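Local coordinates for protein putative glycoside hydrolase (Bacteroides ovatus, PDB 4ONZ) that is of unknown function but is a putative glycoside hydrolase, probably built as a five-bladed beta-propeller like other members of its clan, at residues Met231-Gln235 and Pro293-Arg299; Arg171-Leu175 and Leu224-Leu230; Asn11-Ile15 and Thr255-Val260. One frame throughout, in Å; residues are numbered along the deposited sequence.

Interaction 1 (Met231-Gln235 and Pro293-Arg299); sequences MKIIQ and PYKVLDR
Segment 231-235 is a non-regular loop, extended except at I233 (phi/psi -86/-49). Segment 293-299 leads from loop residues 293-295 into strand 296-299. The nearest CA atoms are those of I233 and Y294, 6.2 Å apart. M231, a selenomethionine, is t, t, p, which brings CE to 3.2 Å from CD1 of Y294 (chi1 m); SE stands 5.3 Å from the ring centroid, an oblique Met-aromatic contact. I233 (m, t) directs CB toward segment 293-299: CG2 meets V296 CG2 at 3.7 Å and Y294 O at 3.8 Å, while CD1 lies at the Y294 ring edge, 4.3 Å from Y294 CD1. I234 (chi1 p) sets CG2 4.0 Å from V296 CG2 and over one face of the R299 guanidinium, 3.7 Å from R299 NH1. R299 is fully extended (t, t, t), so NH2 reaches back to Q235 O at 2.8 Å with an N-H...O angle of 160°; this NH2 also forms a salt bridge with D242. R299 N bonds D298 OD1 at 2.8 Å. L297 and D298 both face L287, forming a classic beta bulge on strand 296-299, which pairs antiparallel with strand 281-288, probably at the edge of a propeller blade.

Interaction 2 (Arg171-Leu175 and Leu224-Leu230); sequences RFNNL and LDEKNEL
Segment 171-175 follows helix 167-170 and makes a type I turn from F172 to L175 (L175 N to F172 O, 3.3 Å). It faces loop 224-230 with the CA atoms of F172 and L230 10.1 Å apart, bridged by long side chains. L224 (m, t) opens the loop: CD2 lies at the F172 ring edge, 4.0 Å from F172 CZ, and CD1 is 3.8 Å from R171 NH1. D225 begins a type I turn to N228 (N228 N to D225 O, 2.9 Å) and its N bonds E229 O at 2.8 Å, completing a G1 bulge. D225 OD1 accepts E229 N at 3.0 Å and, weakly, K227 N at 2.8 Å. K227 NZ salt-bridges E229 OE1 at 2.9 Å. N228, with left-handed backbone (66/26), presents its carbonyl to R171, which is extended (t, t, t): NH2 and NH1 donate to N228 O at 2.8 and 3.0 Å. L230 (m, t) ends the segment, CD2 3.5 Å from F172 CZ (chi1 m) and CD1 4.2 Å from L175 CD2. This surface contact therefore joins two loops by apolar packing, continued by P222 and W204, and by a charge-to-carbonyl bond, without a salt bridge across the segments.

Interaction 3 (Asn11-Ile15 and Thr255-Val260); sequences NNWVI and TKHGIV
A mostly buried contact lays the start of the modelled chain, 11-15, against the hairpin joining strands 245-255 and 258-266, with a shared water rather than any direct hydrogen bond between them. The closest CA atoms are those of W13 and H257, 6.1 Å apart. H257 (chi1 m) sets one ring face against W13 N, with ND1 3.8 Å from W13 CA and CG 3.9 Å from W13 CB. The second segment carries the turn of a two-residue beta-hairpin, type I from T255 to G258: T255 N bonds G258 O at 2.7 Å and G258 N bonds T255 O at 3.1 Å. At 138/-153, G258 has backbone angles that would drive a CB into H257 O. T255 (p) donates OG1 to G258 O at 2.9 Å. Water 1 donates to W13 O and T255 OG1 (2.7 Å each) and lies 3.2 Å from H257 ND1. Beyond the turn, V260 (t) puts CG2 at the W13 ring edge, 4.0 Å from W13 CE3, and CG1 3.9 Å from I15 CD1. W13 takes chi1 p, and its NE1 bonds D298. I15 (m, t) also brings CD1 4.2 Å from T255 CG2.

In the fold
Interaction 1 shares a side of the chain's centre with each of the others. Interactions 1 and 3, with centres about 14 Å apart, reach the same sheet and alternate along the chain. They meet at D298 OD2, 2.9 Å from W13 NE1 in a probable hydrogen bond, and at P293 CB, 3.8 Å from I259 CD1. Interaction 2 precedes interaction 1, and segments 224-230 and 231-235 are continuous; the centres of the two contacts are about 17 Å apart, yet M231 CB lies 4.2 Å from D225 N. Interactions 2 and 3 do not touch: centres are about 30 Å and nearest atoms about 16 Å apart. Loop 224-235 runs from a surface contact toward the bulged strand that W13 touches.

Interaction 1 (Met231-Gln235 and Pro293-Arg299)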
loop_
_atom_site.group_PDB
_atom_site.type_symbol
_atom_site.label_atom_id
_atom_site.label_comp_id
_atom_site.label_asym_id
_atom_site.label_seq_id
_atom_site.Cartn_x
_atom_site.Cartn_y
_atom_site.Cartn_z
HETATM N N MSE A 231 -18.812 -7.413 3.377
HETATM C CA MSE A 231 -18.923 -6.842 4.709
HETATM C C MSE A 231 -17.993 -5.672 4.897
HETATM O O MSE A 231 -16.770 -5.829 4.836
HETATM C CB MSE A 231 -18.564 -7.902 5.743
HETATM C CG MSE A 231 -18.722 -7.310 7.139
HETATM SE SE MSE A 231 -18.383 -8.681 8.496
HETATM C CE MSE A 231 -16.436 -8.722 8.298
ATOM N N LYS A 232 -18.560 -4.495 5.160
ATOM C CA LYS A 232 -17.758 -3.291 5.387
ATOM C C LYS A 232 -17.419 -3.175 6.861
ATOM O O LYS A 232 -18.303 -3.263 7.718
ATOM C CB LYS A 232 -18.508 -2.034 4.953
ATOM C CG LYS A 232 -18.832 -1.985 3.479
ATOM C CD LYS A 232 -19.660 -0.762 3.138
ATOM C CE LYS A 232 -19.960 -0.749 1.653
ATOM N NZ LYS A 232 -20.707 0.466 1.240
ATOM N N ILE A 233 -16.138 -2.974 7.147
ATOM C CA ILE A 233 -15.655 -2.797 8.506
ATOM C C ILE A 233 -15.779 -1.329 8.906
ATOM O O ILE A 233 -16.236 -1.028 10.001
ATOM C CB ILE A 233 -14.215 -3.302 8.636
ATOM C CG1 ILE A 233 -14.203 -4.802 8.301
ATOM C CG2 ILE A 233 -13.699 -3.043 10.042
ATOM C CD1 ILE A 233 -12.839 -5.446 8.356
ATOM N N ILE A 234 -15.304 -0.434 8.037
ATOM C CA ILE A 234 -15.531 1.004 8.180
ATOM C C ILE A 234 -15.799 1.584 6.802
ATOM O O ILE A 234 -15.548 0.936 5.775
ATOM C CB ILE A 234 -14.382 1.788 8.843
ATOM C CG1 ILE A 234 -13.069 1.642 8.063
ATOM C CG2 ILE A 234 -14.236 1.357 10.297
ATOM C CD1 ILE A 234 -12.061 2.706 8.428
ATOM N N GLN A 235 -16.342 2.793 6.799
ATOM C CA GLN A 235 -16.633 3.510 5.575
ATOM C C GLN A 235 -16.466 5.003 5.835
ATOM O O GLN A 235 -16.194 5.413 6.968
ATOM C CB GLN A 235 -18.018 3.136 5.032
ATOM C CG GLN A 235 -19.154 3.271 6.019
ATOM C CD GLN A 235 -20.368 2.485 5.566
ATOM O OE1 GLN A 235 -20.677 1.443 6.130
ATOM N NE2 GLN A 235 -21.021 2.946 4.507
ATOM N N PRO A 293 -10.739 -9.802 14.132
ATOM C CA PRO A 293 -10.229 -8.730 13.275
ATOM C C PRO A 293 -11.273 -7.900 12.524
ATOM O O PRO A 293 -10.901 -6.948 11.848
ATOM C CB PRO A 293 -9.306 -9.469 12.296
ATOM C CG PRO A 293 -9.862 -10.841 12.220
ATOM C CD PRO A 293 -10.542 -11.132 13.529
ATOM N N TYR A 294 -12.553 -8.247 12.650
ATOM C CA TYR A 294 -13.632 -7.488 12.025
ATOM C C TYR A 294 -14.202 -6.471 13.013
ATOM O O TYR A 294 -14.978 -5.585 12.634
ATOM C CB TYR A 294 -14.753 -8.429 11.577
ATOM C CG TYR A 294 -14.261 -9.627 10.812
ATOM C CD1 TYR A 294 -13.586 -9.471 9.613
ATOM C CD2 TYR A 294 -14.467 -10.924 11.286
ATOM C CE1 TYR A 294 -13.132 -10.563 8.899
ATOM C CE2 TYR A 294 -14.001 -12.025 10.583
ATOM C CZ TYR A 294 -13.338 -11.837 9.384
ATOM O OH TYR A 294 -12.871 -12.913 8.664
ATOM N N LYS A 295 -13.808 -6.596 14.278
ATOM C CA LYS A 295 -14.339 -5.758 15.352
ATOM C C LYS A 295 -13.450 -4.550 15.617
ATOM O O LYS A 295 -12.298 -4.684 16.040
ATOM C CB LYS A 295 -14.502 -6.605 16.619
ATOM C CG LYS A 295 -15.035 -5.890 17.849
ATOM C CD LYS A 295 -14.959 -6.829 19.047
ATOM C CE LYS A 295 -15.363 -6.153 20.346
ATOM N NZ LYS A 295 -16.817 -5.859 20.403
ATOM N N VAL A 296 -14.009 -3.367 15.369
ATOM C CA VAL A 296 -13.309 -2.105 15.569
ATOM C C VAL A 296 -13.325 -1.740 17.051
ATOM O O VAL A 296 -14.376 -1.781 17.685
ATOM C CB VAL A 296 -13.981 -0.969 14.762
ATOM C CG1 VAL A 296 -13.358 0.389 15.085
ATOM C CG2 VAL A 296 -13.897 -1.269 13.272
ATOM N N LEU A 297 -12.155 -1.417 17.595
ATOM C CA LEU A 297 -12.031 -0.995 18.991
ATOM C C LEU A 297 -11.910 0.511 19.068
ATOM O O LEU A 297 -12.448 1.121 19.982
ATOM C CB LEU A 297 -10.805 -1.619 19.665
ATOM C CG LEU A 297 -10.775 -3.138 19.796
ATOM C CD1 LEU A 297 -9.536 -3.561 20.571
ATOM C CD2 LEU A 297 -12.037 -3.661 20.459
ATOM N N ASP A 298 -11.193 1.114 18.119
ATOM C CA ASP A 298 -11.002 2.558 18.125
ATOM C C ASP A 298 -10.604 3.040 16.733
ATOM O O ASP A 298 -10.141 2.254 15.909
ATOM C CB ASP A 298 -9.937 2.943 19.162
ATOM C CG ASP A 298 -10.089 4.379 19.677
ATOM O OD1 ASP A 298 -10.898 5.173 19.133
ATOM O OD2 ASP A 298 -9.389 4.714 20.655
ATOM N N ARG A 299 -10.769 4.341 16.501
ATOM C CA ARG A 299 -10.497 4.959 15.206
ATOM C C ARG A 299 -10.144 6.426 15.446
ATOM O O ARG A 299 -10.803 7.104 16.250
ATOM C CB ARG A 299 -11.760 4.832 14.344
ATOM C CG ARG A 299 -11.669 5.289 12.898
ATOM C CD ARG A 299 -13.016 5.045 12.253
ATOM N NE ARG A 299 -13.130 5.521 10.882
ATOM C CZ ARG A 299 -14.239 5.412 10.154
ATOM N NH1 ARG A 299 -15.332 4.863 10.673
ATOM N NH2 ARG A 299 -14.271 5.860 8.910
#

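Interaction 2 (Arg171-Leu175 and Leu224-Leu230)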
loop_
_atom_site.group_PDB
_atom_site.type_symbol
_atom_site.label_atom_id
_atom_site.label_comp_id
_atom_site.label_asym_id
_atom_site.label_seq_id
_atom_site.Cartn_x
_atom_site.Cartn_y
_atom_site.Cartn_z
ATOM N N ARG A 171 -17.249 -14.876 -8.549
ATOM C CA ARG A 171 -18.203 -13.795 -8.307
ATOM C C ARG A 171 -17.578 -12.405 -8.438
ATOM O O ARG A 171 -18.148 -11.532 -9.088
ATOM C CB ARG A 171 -18.856 -13.949 -6.931
ATOM C CG ARG A 171 -19.794 -12.808 -6.568
ATOM C CD ARG A 171 -20.576 -13.075 -5.298
ATOM N NE ARG A 171 -21.204 -11.860 -4.796
ATOM C CZ ARG A 171 -21.829 -11.760 -3.624
ATOM N NH1 ARG A 171 -21.942 -12.816 -2.826
ATOM N NH2 ARG A 171 -22.342 -10.592 -3.251
ATOM N N PHE A 172 -16.391 -12.222 -7.868
ATOM C CA PHE A 172 -15.735 -10.916 -7.896
ATOM C C PHE A 172 -14.565 -10.814 -8.853
ATOM O O PHE A 172 -13.711 -9.934 -8.683
ATOM C CB PHE A 172 -15.273 -10.565 -6.479
ATOM C CG PHE A 172 -16.385 -10.559 -5.473
ATOM C CD1 PHE A 172 -17.328 -9.537 -5.474
ATOM C CD2 PHE A 172 -16.481 -11.555 -4.511
ATOM C CE1 PHE A 172 -18.355 -9.519 -4.535
ATOM C CE2 PHE A 172 -17.493 -11.539 -3.574
ATOM C CZ PHE A 172 -18.434 -10.522 -3.590
ATOM N N ASN A 173 -14.546 -11.653 -9.888
ATOM C CA ASN A 173 -13.428 -11.645 -10.842
ATOM C C ASN A 173 -13.422 -10.434 -11.790
ATOM O O ASN A 173 -12.464 -10.250 -12.534
ATOM C CB ASN A 173 -13.293 -12.988 -11.594
ATOM C CG ASN A 173 -14.363 -13.215 -12.650
ATOM O OD1 ASN A 173 -15.187 -12.346 -12.951
ATOM N ND2 ASN A 173 -14.345 -14.413 -13.235
ATOM N N ASN A 174 -14.484 -9.620 -11.778
ATOM C CA ASN A 174 -14.473 -8.375 -12.547
ATOM C C ASN A 174 -14.912 -7.184 -11.691
ATOM O O ASN A 174 -15.339 -6.136 -12.208
ATOM C CB ASN A 174 -15.262 -8.461 -13.865
ATOM C CG ASN A 174 -14.744 -7.481 -14.909
ATOM O OD1 ASN A 174 -13.543 -7.191 -14.955
ATOM N ND2 ASN A 174 -15.634 -6.988 -15.771
ATOM N N LEU A 175 -14.762 -7.347 -10.377
ATOM C CA LEU A 175 -15.022 -6.296 -9.415
ATOM C C LEU A 175 -13.887 -5.267 -9.455
ATOM O O LEU A 175 -12.704 -5.640 -9.376
ATOM C CB LEU A 175 -15.057 -6.878 -7.987
ATOM C CG LEU A 175 -15.207 -5.854 -6.849
ATOM C CD1 LEU A 175 -16.592 -5.220 -6.876
ATOM C CD2 LEU A 175 -14.928 -6.461 -5.481
ATOM N N LEU A 224 -18.076 -12.023 3.492
ATOM C CA LEU A 224 -19.464 -11.676 3.209
ATOM C C LEU A 224 -20.292 -11.626 4.489
ATOM O O LEU A 224 -20.010 -12.355 5.438
ATOM C CB LEU A 224 -20.068 -12.728 2.281
ATOM C CG LEU A 224 -19.359 -12.928 0.942
ATOM C CD1 LEU A 224 -19.977 -14.080 0.170
ATOM C CD2 LEU A 224 -19.393 -11.656 0.118
ATOM N N ASP A 225 -21.306 -10.767 4.503
ATOM C CA ASP A 225 -22.195 -10.630 5.669
ATOM C C ASP A 225 -23.449 -11.516 5.499
ATOM O O ASP A 225 -23.554 -12.284 4.532
ATOM C CB ASP A 225 -22.558 -9.153 5.918
ATOM C CG ASP A 225 -23.407 -8.538 4.799
ATOM O OD1 ASP A 225 -24.019 -9.283 3.997
ATOM O OD2 ASP A 225 -23.466 -7.295 4.736
ATOM N N GLU A 226 -24.375 -11.420 6.451
ATOM C CA GLU A 226 -25.633 -12.198 6.441
ATOM C C GLU A 226 -26.518 -11.958 5.198
ATOM O O GLU A 226 -27.365 -12.799 4.858
ATOM C CB GLU A 226 -26.447 -11.919 7.717
ATOM C CG GLU A 226 -27.049 -10.516 7.809
ATOM C CD GLU A 226 -26.019 -9.395 7.884
ATOM O OE1 GLU A 226 -24.898 -9.624 8.395
ATOM O OE2 GLU A 226 -26.337 -8.269 7.444
ATOM N N LYS A 227 -26.357 -10.794 4.566
ATOM C CA LYS A 227 -27.085 -10.457 3.346
ATOM C C LYS A 227 -26.341 -10.971 2.105
ATOM O O LYS A 227 -26.744 -10.694 0.976
ATOM C CB LYS A 227 -27.280 -8.943 3.227
ATOM C CG LYS A 227 -28.126 -8.301 4.317
ATOM C CD LYS A 227 -28.240 -6.803 4.069
ATOM C CE LYS A 227 -28.867 -6.531 2.709
ATOM N NZ LYS A 227 -28.744 -5.117 2.237
ATOM N N ASN A 228 -25.249 -11.709 2.314
ATOM C CA ASN A 228 -24.436 -12.242 1.217
ATOM C C ASN A 228 -23.751 -11.105 0.441
ATOM O O ASN A 228 -23.420 -11.247 -0.745
ATOM C CB ASN A 228 -25.299 -13.108 0.286
ATOM C CG ASN A 228 -24.484 -14.043 -0.583
ATOM O OD1 ASN A 228 -23.462 -14.561 -0.151
ATOM N ND2 ASN A 228 -24.959 -14.292 -1.815
ATOM N N GLU A 229 -23.540 -9.980 1.120
ATOM C CA GLU A 229 -22.882 -8.816 0.532
ATOM C C GLU A 229 -21.507 -8.629 1.156
ATOM O O GLU A 229 -21.255 -9.108 2.252
ATOM C CB GLU A 229 -23.708 -7.553 0.789
ATOM C CG GLU A 229 -25.043 -7.526 0.059
ATOM C CD GLU A 229 -25.822 -6.251 0.311
ATOM O OE1 GLU A 229 -26.080 -5.938 1.485
ATOM O OE2 GLU A 229 -26.201 -5.572 -0.668
ATOM N N LEU A 230 -20.626 -7.912 0.460
ATOM C CA LEU A 230 -19.300 -7.607 1.009
ATOM C C LEU A 230 -19.483 -6.909 2.346
ATOM O O LEU A 230 -20.214 -5.914 2.437
ATOM C CB LEU A 230 -18.524 -6.698 0.061
ATOM C CG LEU A 230 -18.164 -7.298 -1.293
ATOM C CD1 LEU A 230 -17.668 -6.219 -2.248
ATOM C CD2 LEU A 230 -17.132 -8.399 -1.098
#

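Interaction 3 (Asn11-Ile15 and Thr255-Val260)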
loop_
_atom_site.group_PDB
_atom_site.type_symbol
_atom_site.label_atom_id
_atom_site.label_comp_id
_atom_site.label_asym_id
_atom_site.label_seq_id
_atom_site.Cartn_x
_atom_site.Cartn_y
_atom_site.Cartn_z
ATOM N N ASN A 11 -5.215 7.738 23.378
ATOM C CA ASN A 11 -4.471 7.309 22.151
ATOM C C ASN A 11 -3.105 6.677 22.452
ATOM O O ASN A 11 -2.101 6.999 21.814
ATOM C CB ASN A 11 -4.325 8.483 21.167
ATOM C CG ASN A 11 -5.632 8.841 20.474
ATOM O OD1 ASN A 11 -6.590 8.061 20.477
ATOM N ND2 ASN A 11 -5.671 10.020 19.860
ATOM N N ASN A 12 -3.085 5.769 23.426
ATOM C CA ASN A 12 -1.868 5.035 23.784
ATOM C C ASN A 12 -1.546 3.931 22.760
ATOM O O ASN A 12 -0.419 3.438 22.710
ATOM C CB ASN A 12 -1.988 4.427 25.191
ATOM C CG ASN A 12 -3.085 3.366 25.295
ATOM O OD1 ASN A 12 -4.093 3.415 24.584
ATOM N ND2 ASN A 12 -2.897 2.408 26.199
ATOM N N TRP A 13 -2.543 3.561 21.950
ATOM C CA TRP A 13 -2.415 2.509 20.939
ATOM C C TRP A 13 -1.911 2.999 19.574
ATOM O O TRP A 13 -1.549 2.191 18.715
ATOM C CB TRP A 13 -3.775 1.825 20.735
ATOM C CG TRP A 13 -4.863 2.744 20.230
ATOM C CD1 TRP A 13 -5.770 3.437 20.981
ATOM C CD2 TRP A 13 -5.149 3.066 18.862
ATOM N NE1 TRP A 13 -6.602 4.170 20.165
ATOM C CE2 TRP A 13 -6.244 3.956 18.860
ATOM C CE3 TRP A 13 -4.590 2.681 17.637
ATOM C CZ2 TRP A 13 -6.789 4.469 17.681
ATOM C CZ3 TRP A 13 -5.133 3.195 16.468
ATOM C CH2 TRP A 13 -6.218 4.078 16.500
ATOM N N VAL A 14 -1.890 4.311 19.376
ATOM C CA VAL A 14 -1.518 4.899 18.092
ATOM C C VAL A 14 -0.037 4.701 17.784
ATOM O O VAL A 14 0.806 4.878 18.648
ATOM C CB VAL A 14 -1.878 6.403 18.064
ATOM C CG1 VAL A 14 -1.465 7.044 16.752
ATOM C CG2 VAL A 14 -3.372 6.591 18.287
ATOM N N ILE A 15 0.271 4.305 16.556
ATOM C CA ILE A 15 1.658 4.117 16.156
ATOM C C ILE A 15 2.186 5.471 15.699
ATOM O O ILE A 15 1.584 6.136 14.845
ATOM C CB ILE A 15 1.818 3.058 15.054
ATOM C CG1 ILE A 15 1.228 1.724 15.516
ATOM C CG2 ILE A 15 3.291 2.891 14.701
ATOM C CD1 ILE A 15 1.245 0.634 14.478
ATOM N N THR A 255 -0.267 -5.342 17.441
ATOM C CA THR A 255 0.349 -4.572 18.535
ATOM C C THR A 255 -0.209 -5.114 19.850
ATOM O O THR A 255 -1.115 -5.944 19.831
ATOM C CB THR A 255 -0.005 -3.065 18.478
ATOM O OG1 THR A 255 -1.391 -2.878 18.805
ATOM C CG2 THR A 255 0.286 -2.474 17.100
ATOM N N LYS A 256 0.311 -4.639 20.979
ATOM C CA LYS A 256 -0.177 -5.075 22.301
ATOM C C LYS A 256 -1.681 -4.832 22.483
ATOM O O LYS A 256 -2.354 -5.592 23.180
ATOM C CB LYS A 256 0.533 -4.336 23.437
ATOM C CG LYS A 256 2.029 -4.556 23.563
ATOM C CD LYS A 256 2.548 -3.845 24.808
ATOM C CE LYS A 256 4.067 -3.833 24.874
ATOM N NZ LYS A 256 4.652 -5.199 24.832
ATOM N N HIS A 257 -2.197 -3.771 21.861
ATOM C CA HIS A 257 -3.610 -3.401 22.006
ATOM C C HIS A 257 -4.556 -4.029 20.977
ATOM O O HIS A 257 -5.779 -3.927 21.110
ATOM C CB HIS A 257 -3.740 -1.885 21.986
ATOM C CG HIS A 257 -2.898 -1.204 23.017
ATOM N ND1 HIS A 257 -1.617 -0.760 22.755
ATOM C CD2 HIS A 257 -3.141 -0.912 24.315
ATOM C CE1 HIS A 257 -1.113 -0.215 23.847
ATOM N NE2 HIS A 257 -2.018 -0.293 24.808
ATOM N N GLY A 258 -3.995 -4.697 19.977
ATOM C CA GLY A 258 -4.782 -5.338 18.929
ATOM C C GLY A 258 -4.150 -5.120 17.570
ATOM O O GLY A 258 -2.944 -4.923 17.470
ATOM N N ILE A 259 -4.971 -5.145 16.524
ATOM C CA ILE A 259 -4.486 -4.951 15.158
ATOM C C ILE A 259 -4.653 -3.495 14.771
ATOM O O ILE A 259 -5.734 -2.940 14.929
ATOM C CB ILE A 259 -5.280 -5.824 14.162
ATOM C CG1 ILE A 259 -5.059 -7.307 14.482
ATOM C CG2 ILE A 259 -4.864 -5.525 12.719
ATOM C CD1 ILE A 259 -6.073 -8.241 13.856
ATOM N N VAL A 260 -3.589 -2.880 14.264
ATOM C CA VAL A 260 -3.655 -1.508 13.781
ATOM C C VAL A 260 -3.549 -1.513 12.253
ATOM O O VAL A 260 -2.616 -2.098 11.663
ATOM C CB VAL A 260 -2.570 -0.587 14.385
ATOM C CG1 VAL A 260 -2.567 0.787 13.706
ATOM C CG2 VAL A 260 -2.789 -0.422 15.894
HETATM O O HOH W 1 -1.184 -0.298 19.611
#